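PDB 6A2F: alanine racemase, biosynthetic from Pseudomonas aeruginosa PAO1, which belongs to the alanine racemase family, joining an N-terminal TIM-barrel domain to a C-terminal domain built largely of beta strands. Local coordinates for residues L4-D9 / A350-R355; S11-N16 / M213-T218; L230-S235 / W324-S329. All coordinates share one frame; numbering follows the deposited sequence.

Contact 1: L4-D9 / A350-R355; sequences LVATVD and ARVPRR
From R351 the second segment swings its side chain out of this pairing: the guanidinium makes salt bridges to D303 and D275, and to E63 of the second subunit. V352 is the first residue to touch 4-9. Its CG1 stands anti to the backbone N and rests on A6 CB at 3.9 Å, while the other branch, CG2, meets L4 CD2 at 3.7 Å as the two side chains cross obliquely. P353 lays the CG-CD edge of its ring against the backbone oxygen of L4, with CD 3.4 Å from L4 O. Its own carbonyl opens the parallel ladder: A6 N donates to P353 O over 3.0 Å, almost along the C=O axis.

R354 pairs with A6, and their side chains share one face of the sheet. The arginine chain bends at chi2 (-62°), which sets its CD 3.7 Å from A6 CB and brings the guanidinium back toward the backbone of V352. NH1 reaches V352 O at 2.7 Å, in the guanidinium plane, and also T349 O; NH2 goes to G39 O and V348 O, so several backbone carbonyls hold the guanidinium in place. R355 completes the ladder, its N donating to A6 O and its O taking V8 N at 2.8 Å in a nearly straight bond (175°). On the T7 face its side chain folds over V5, CG 3.5 Å from V5 CG1.

Strand 4-8 runs between two partners in the mixed sheet, parallel to 354-356 and antiparallel to 234-246, with L236 covering the L4, A6 and V352 side, before D9 caps helix 10-22.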
# COMPACT_ATOMS: atom_id res chain seq x y z
N LEU A 4 -4.57 -13.28 9.06
CA LEU A 4 -4.59 -12.64 7.75
C LEU A 4 -3.53 -13.25 6.86
O LEU A 4 -2.32 -13.19 7.15
CB LEU A 4 -4.38 -11.13 7.86
CG LEU A 4 -4.43 -10.38 6.53
CD1 LEU A 4 -5.84 -10.36 5.95
CD2 LEU A 4 -3.92 -8.96 6.72
N VAL A 5 -3.98 -13.85 5.76
CA VAL A 5 -3.11 -14.56 4.83
C VAL A 5 -3.52 -14.29 3.38
O VAL A 5 -4.70 -14.33 3.04
CB VAL A 5 -3.10 -16.09 5.11
CG1 VAL A 5 -2.30 -16.83 4.06
CG2 VAL A 5 -2.54 -16.40 6.49
N ALA A 6 -2.52 -13.98 2.55
CA ALA A 6 -2.72 -13.89 1.11
C ALA A 6 -2.30 -15.22 0.47
O ALA A 6 -1.11 -15.53 0.36
CB ALA A 6 -1.93 -12.73 0.53
N THR A 7 -3.29 -16.01 0.06
CA THR A 7 -3.05 -17.28 -0.59
C THR A 7 -2.95 -17.05 -2.10
O THR A 7 -3.88 -16.50 -2.71
CB THR A 7 -4.15 -18.31 -0.25
OG1 THR A 7 -4.17 -18.52 1.17
CG2 THR A 7 -3.91 -19.65 -0.95
N VAL A 8 -1.82 -17.45 -2.67
CA VAL A 8 -1.55 -17.26 -4.08
C VAL A 8 -1.61 -18.60 -4.82
O VAL A 8 -0.90 -19.56 -4.47
CB VAL A 8 -0.19 -16.57 -4.32
CG1 VAL A 8 0.05 -16.33 -5.80
CG2 VAL A 8 -0.11 -15.26 -3.55
N ASP A 9 -2.47 -18.67 -5.83
CA ASP A 9 -2.59 -19.84 -6.69
C ASP A 9 -1.67 -19.71 -7.90
O ASP A 9 -2.01 -19.06 -8.89
CB ASP A 9 -4.05 -20.05 -7.12
CG ASP A 9 -4.26 -21.37 -7.86
OD1 ASP A 9 -3.27 -22.03 -8.24
OD2 ASP A 9 -5.43 -21.74 -8.08
N ALA A 350 4.14 -6.13 3.05
CA ALA A 350 5.07 -7.17 3.49
C ALA A 350 4.58 -7.97 4.70
O ALA A 350 4.84 -9.17 4.80
CB ALA A 350 6.44 -6.58 3.78
N ARG A 351 3.84 -7.31 5.60
CA ARG A 351 3.39 -7.97 6.83
C ARG A 351 2.24 -8.95 6.63
O ARG A 351 1.89 -9.69 7.54
CB ARG A 351 3.03 -6.93 7.89
CG ARG A 351 1.71 -6.22 7.66
CD ARG A 351 1.37 -5.46 8.92
NE ARG A 351 0.01 -4.95 8.89
CZ ARG A 351 -0.64 -4.48 9.94
NH1 ARG A 351 -1.87 -4.03 9.80
NH2 ARG A 351 -0.05 -4.45 11.13
N VAL A 352 1.65 -8.95 5.44
CA VAL A 352 0.68 -9.98 5.07
C VAL A 352 1.45 -11.17 4.51
O VAL A 352 2.03 -11.07 3.42
CB VAL A 352 -0.33 -9.47 4.03
CG1 VAL A 352 -1.35 -10.56 3.69
CG2 VAL A 352 -1.02 -8.21 4.52
N PRO A 353 1.48 -12.29 5.25
CA PRO A 353 2.22 -13.46 4.75
C PRO A 353 1.60 -14.02 3.48
O PRO A 353 0.38 -13.97 3.30
CB PRO A 353 2.11 -14.47 5.90
CG PRO A 353 0.99 -14.00 6.75
CD PRO A 353 0.95 -12.51 6.61
N ARG A 354 2.45 -14.54 2.60
CA ARG A 354 1.99 -15.19 1.39
C ARG A 354 2.10 -16.70 1.57
O ARG A 354 3.14 -17.20 2.00
CB ARG A 354 2.82 -14.73 0.18
CG ARG A 354 3.04 -13.22 0.05
CD ARG A 354 1.73 -12.46 -0.13
NE ARG A 354 1.87 -11.22 -0.88
CZ ARG A 354 2.07 -10.01 -0.34
NH1 ARG A 354 2.16 -9.86 0.98
NH2 ARG A 354 2.16 -8.95 -1.12
N ARG A 355 1.01 -17.42 1.28
CA ARG A 355 1.04 -18.89 1.21
C ARG A 355 0.82 -19.31 -0.24
O ARG A 355 0.02 -18.69 -0.95
CB ARG A 355 -0.04 -19.55 2.09
CG ARG A 355 0.04 -19.34 3.60
CD ARG A 355 1.32 -19.86 4.24
NE ARG A 355 2.31 -18.79 4.40
CZ ARG A 355 3.24 -18.75 5.35
NH1 ARG A 355 4.09 -17.72 5.40
NH2 ARG A 355 3.34 -19.72 6.26

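Contact 2: S11-N16 / M213-T218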
# COMPACT_ATOMS: atom_id res chain seq x y z
N SER A 11 -0.66 -22.00 -10.06
CA SER A 11 -1.11 -22.71 -11.25
C SER A 11 -2.24 -21.98 -11.98
O SER A 11 -2.48 -22.21 -13.17
CB SER A 11 -1.50 -24.15 -10.91
OG SER A 11 -2.74 -24.18 -10.25
N ALA A 12 -2.94 -21.08 -11.28
CA ALA A 12 -3.86 -20.15 -11.94
C ALA A 12 -3.10 -19.15 -12.82
O ALA A 12 -3.55 -18.80 -13.91
CB ALA A 12 -4.73 -19.43 -10.92
N ILE A 13 -1.93 -18.71 -12.34
CA ILE A 13 -1.07 -17.81 -13.10
C ILE A 13 -0.54 -18.51 -14.36
O ILE A 13 -0.53 -17.92 -15.44
CB ILE A 13 0.09 -17.25 -12.23
CG1 ILE A 13 -0.47 -16.33 -11.15
CG2 ILE A 13 1.12 -16.51 -13.09
CD1 ILE A 13 0.49 -16.00 -10.02
N ARG A 14 -0.13 -19.77 -14.21
CA ARG A 14 0.29 -20.59 -15.36
C ARG A 14 -0.84 -20.70 -16.38
O ARG A 14 -0.61 -20.55 -17.58
CB ARG A 14 0.74 -21.99 -14.92
CG ARG A 14 2.01 -22.01 -14.07
CD ARG A 14 2.53 -23.42 -13.86
NE ARG A 14 3.25 -23.92 -15.03
CZ ARG A 14 3.82 -25.12 -15.12
NH1 ARG A 14 3.75 -25.98 -14.11
NH2 ARG A 14 4.45 -25.47 -16.24
N HIS A 15 -2.06 -20.95 -15.89
CA HIS A 15 -3.26 -21.02 -16.73
C HIS A 15 -3.51 -19.71 -17.49
O HIS A 15 -3.72 -19.72 -18.71
CB HIS A 15 -4.49 -21.39 -15.88
CG HIS A 15 -5.77 -21.47 -16.66
ND1 HIS A 15 -6.55 -20.36 -16.92
CD2 HIS A 15 -6.40 -22.52 -17.23
CE1 HIS A 15 -7.60 -20.73 -17.63
NE2 HIS A 15 -7.54 -22.03 -17.83
N ASN A 16 -3.49 -18.59 -16.77
CA ASN A 16 -3.76 -17.29 -17.37
C ASN A 16 -2.70 -16.89 -18.38
O ASN A 16 -3.00 -16.25 -19.39
CB ASN A 16 -3.89 -16.21 -16.29
CG ASN A 16 -5.05 -16.46 -15.35
OD1 ASN A 16 -6.04 -17.11 -15.69
ND2 ASN A 16 -4.93 -15.93 -14.13
N MET A 213 -3.71 -9.50 -16.44
CA MET A 213 -4.50 -10.68 -16.83
C MET A 213 -3.89 -11.99 -16.32
O MET A 213 -4.61 -12.96 -16.08
CB MET A 213 -4.72 -10.74 -18.35
CG MET A 213 -3.53 -11.22 -19.17
SD MET A 213 -3.90 -11.32 -20.93
CE MET A 213 -4.93 -12.78 -21.00
N LEU A 214 -2.57 -11.98 -16.13
CA LEU A 214 -1.85 -13.13 -15.58
C LEU A 214 -2.34 -13.48 -14.18
O LEU A 214 -2.26 -14.64 -13.77
CB LEU A 214 -0.35 -12.85 -15.55
CG LEU A 214 0.56 -13.38 -16.67
CD1 LEU A 214 -0.09 -13.39 -18.05
CD2 LEU A 214 1.86 -12.58 -16.70
N TYR A 215 -2.85 -12.49 -13.47
CA TYR A 215 -3.20 -12.66 -12.06
C TYR A 215 -4.71 -12.82 -11.84
O TYR A 215 -5.19 -12.85 -10.70
CB TYR A 215 -2.58 -11.53 -11.22
CG TYR A 215 -1.11 -11.32 -11.53
CD1 TYR A 215 -0.13 -12.12 -10.94
CD2 TYR A 215 -0.70 -10.34 -12.43
CE1 TYR A 215 1.21 -11.95 -11.23
CE2 TYR A 215 0.64 -10.15 -12.73
CZ TYR A 215 1.60 -10.96 -12.13
OH TYR A 215 2.93 -10.77 -12.42
N GLY A 216 -5.45 -12.94 -12.94
CA GLY A 216 -6.89 -13.19 -12.88
C GLY A 216 -7.70 -11.97 -12.52
O GLY A 216 -8.78 -12.08 -11.93
N SER A 217 -7.16 -10.80 -12.85
CA SER A 217 -7.88 -9.55 -12.72
C SER A 217 -8.10 -8.99 -14.13
O SER A 217 -7.15 -8.95 -14.93
CB SER A 217 -7.08 -8.57 -11.85
OG SER A 217 -7.61 -7.25 -11.92
N THR A 218 -9.33 -8.60 -14.42
CA THR A 218 -9.67 -8.04 -15.74
C THR A 218 -8.94 -6.74 -16.06
O THR A 218 -8.87 -5.84 -15.22
CB THR A 218 -11.20 -7.83 -15.93
OG1 THR A 218 -11.45 -7.42 -17.28
CG2 THR A 218 -11.74 -6.76 -14.98
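N16 carries this contact with its amide. Its CG stands anti to the carbonyl carbon (chi1 -62°), which turns the side chain from helix 10-22 straight at the 3-10 turn 213-215. ND2 donates to L214 O over 3.0 Å in a nearly straight bond, with the oxygen in the amide plane of N16. Seen from L214, however, the donor stands 70° above the carbonyl plane. The same nitrogen also donates to K231 O, so two backbone oxygens grip it and fix the rotation of the amide. N16 CB lies 3.3 Å from M213 O. ND2 comes near G216 N, but both are donors and no bond forms; G216 N turns back to M213 O instead, which the glycine's positive phi suits.

One helical turn earlier, I13 lies along the same carbonyl. Its CA-H points at L214 O across 3.5 Å, and CG1, beside the backbone N, passes L214 O at 3.6 Å. The chain then runs on extended (chi2 165°), so that CD1 reaches Y215 CD1 at 4.0 Å, the two side chains crossing obliquely. Y215 CG stands anti to the carbonyl carbon, beside the backbone N, and L214 CB covers part of one ring face near its rim. Stacking with H40 and Y38 and a bond from OH to V32 O set the tyrosine further.

Helix 10-22 comes just before the first strand of an eight-stranded parallel barrel, and 213-218 follows the last, strand 207-208. The contact ties together the two ends of a TIM barrel, as expected of this N-terminal domain.

Contact 3: L230-S235 / W324-S329; sequences LKPAMS and WGAGLS
A sulfur serves as hydrogen-bond acceptor here: the indole of W324 donates through NE1 to M234 SD, a weak bond of 3.5 Å that is nonetheless close to straight (165°). The sulfur sits at the edge of the five-membered ring, near its plane, so this Met-aromatic contact is made along the N-H and not over the face. The torsions bring the two groups together. W324 holds CG in the crowded position between the backbone N and the carbonyl carbon (chi1 58°), while M234 runs out extended and bends only at the last torsion, chi3 -73°. The two side chains then lie next to each other, pointing the same way. Nearer the backbone, the indole turns its CD1 edge, in plane, to M234 O at 3.8 Å.

Past the ring the backbones come very close. G325 CA lies 3.3 Å from M234 O, and S235 CA lies 3.3 Å from W324 O, so each segment gives one CA-H donor. A beta carbon on G325 would run into S235 OG; the absence of a side chain lets the backbones approach.

A water joins the next two groups, bonding to S235 OG at 2.7 Å and accepting from A326 N at 2.9 Å. At the far end the ring of P232 leans on the turn, its CG 3.7 Å from A326 CA. That turn is closed by G325 N donating to L328 O, while E322 takes the N-H groups of G327 and L328.

Between the two segments no N-H meets a carbonyl oxygen directly. The one direct polar bond is weak and the other polar link runs through water, so the segments are probably held by several weak interactions and not by regular strand pairing.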
# COMPACT_ATOMS: atom_id res chain seq x y z
N LEU A 230 -10.43 -15.94 -16.92
CA LEU A 230 -9.23 -15.75 -16.11
C LEU A 230 -9.44 -16.20 -14.67
O LEU A 230 -10.38 -15.76 -14.00
CB LEU A 230 -8.82 -14.27 -16.11
CG LEU A 230 -8.72 -13.49 -17.41
CD1 LEU A 230 -8.60 -12.01 -17.08
CD2 LEU A 230 -7.54 -13.95 -18.27
N LYS A 231 -8.55 -17.07 -14.19
CA LYS A 231 -8.62 -17.57 -12.81
C LYS A 231 -7.89 -16.65 -11.83
O LYS A 231 -6.72 -16.32 -12.05
CB LYS A 231 -8.05 -18.99 -12.73
CG LYS A 231 -8.85 -20.02 -13.50
CD LYS A 231 -8.29 -21.41 -13.28
CE LYS A 231 -9.14 -22.46 -13.96
NZ LYS A 231 -8.55 -23.82 -13.81
N PRO A 232 -8.57 -16.22 -10.75
CA PRO A 232 -7.96 -15.31 -9.78
C PRO A 232 -6.77 -15.94 -9.06
O PRO A 232 -6.87 -17.06 -8.58
CB PRO A 232 -9.10 -15.00 -8.79
CG PRO A 232 -10.08 -16.10 -8.98
CD PRO A 232 -9.98 -16.52 -10.41
N ALA A 233 -5.66 -15.21 -9.00
CA ALA A 233 -4.44 -15.74 -8.41
C ALA A 233 -4.39 -15.53 -6.90
O ALA A 233 -3.97 -16.44 -6.17
CB ALA A 233 -3.22 -15.12 -9.08
N MET A 234 -4.83 -14.36 -6.43
CA MET A 234 -4.71 -14.01 -5.02
C MET A 234 -6.02 -14.13 -4.26
O MET A 234 -7.06 -13.65 -4.70
CB MET A 234 -4.14 -12.60 -4.83
CG MET A 234 -3.67 -12.32 -3.41
SD MET A 234 -3.47 -10.58 -2.97
CE MET A 234 -1.98 -10.17 -3.88
N SER A 235 -5.95 -14.78 -3.10
CA SER A 235 -7.06 -14.84 -2.17
C SER A 235 -6.62 -14.23 -0.85
O SER A 235 -5.76 -14.78 -0.16
CB SER A 235 -7.52 -16.29 -1.99
OG SER A 235 -8.88 -16.34 -1.63
N TRP A 324 -10.96 -10.63 -0.91
CA TRP A 324 -11.06 -10.94 -2.34
C TRP A 324 -10.41 -12.28 -2.66
O TRP A 324 -9.57 -12.76 -1.91
CB TRP A 324 -10.50 -9.83 -3.23
CG TRP A 324 -9.05 -9.45 -3.00
CD1 TRP A 324 -7.94 -10.16 -3.39
CD2 TRP A 324 -8.57 -8.26 -2.37
NE1 TRP A 324 -6.80 -9.48 -3.03
CE2 TRP A 324 -7.15 -8.31 -2.40
CE3 TRP A 324 -9.19 -7.16 -1.78
CZ2 TRP A 324 -6.35 -7.30 -1.87
CZ3 TRP A 324 -8.39 -6.15 -1.24
CH2 TRP A 324 -6.99 -6.23 -1.29
N GLY A 325 -10.82 -12.87 -3.78
CA GLY A 325 -10.29 -14.17 -4.22
C GLY A 325 -11.17 -14.85 -5.26
O GLY A 325 -11.67 -14.21 -6.19
N ALA A 326 -11.36 -16.16 -5.08
CA ALA A 326 -12.17 -16.96 -6.00
C ALA A 326 -13.68 -16.75 -5.79
O ALA A 326 -14.47 -16.97 -6.71
CB ALA A 326 -11.80 -18.43 -5.90
N GLY A 327 -14.06 -16.33 -4.58
CA GLY A 327 -15.47 -16.10 -4.26
C GLY A 327 -15.93 -14.69 -4.59
O GLY A 327 -17.07 -14.49 -5.01
N LEU A 328 -15.05 -13.71 -4.38
CA LEU A 328 -15.37 -12.30 -4.58
C LEU A 328 -14.23 -11.64 -5.34
O LEU A 328 -13.08 -11.66 -4.89
CB LEU A 328 -15.61 -11.61 -3.24
CG LEU A 328 -15.75 -10.08 -3.18
CD1 LEU A 328 -16.93 -9.57 -3.98
CD2 LEU A 328 -15.84 -9.62 -1.73
N SER A 329 -14.55 -11.06 -6.49
CA SER A 329 -13.54 -10.54 -7.40
C SER A 329 -12.87 -9.28 -6.88
O SER A 329 -13.54 -8.32 -6.46
CB SER A 329 -14.14 -10.28 -8.78
OG SER A 329 -13.14 -9.87 -9.70
O HOH W 1 -10.86 -17.76 -2.77

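In the fold
Contact 2 is wholly buried and the closest of the three to the centre of the chain, about 11 Å between centres; contacts 1 and 3 are partly buried and meet on the mixed sheet, where strands 4-8 and 234-246 are neighbours. Their chemistry follows place: regular backbone pairing in contact 1, one side-chain amide on carbonyls in contact 2, and a weak N-H to sulfur bond, CA-H contacts and a water in contact 3. The three join at 230-235. A233 O takes D9 N, T7 O takes S235 N, and A233 N gives to Y215 O, so 230-235 bonds both to strand 4-8 of the mixed sheet and to the 213-218 turn. V8 CG1 touching I13 CD1 links contacts 1 and 2 directly.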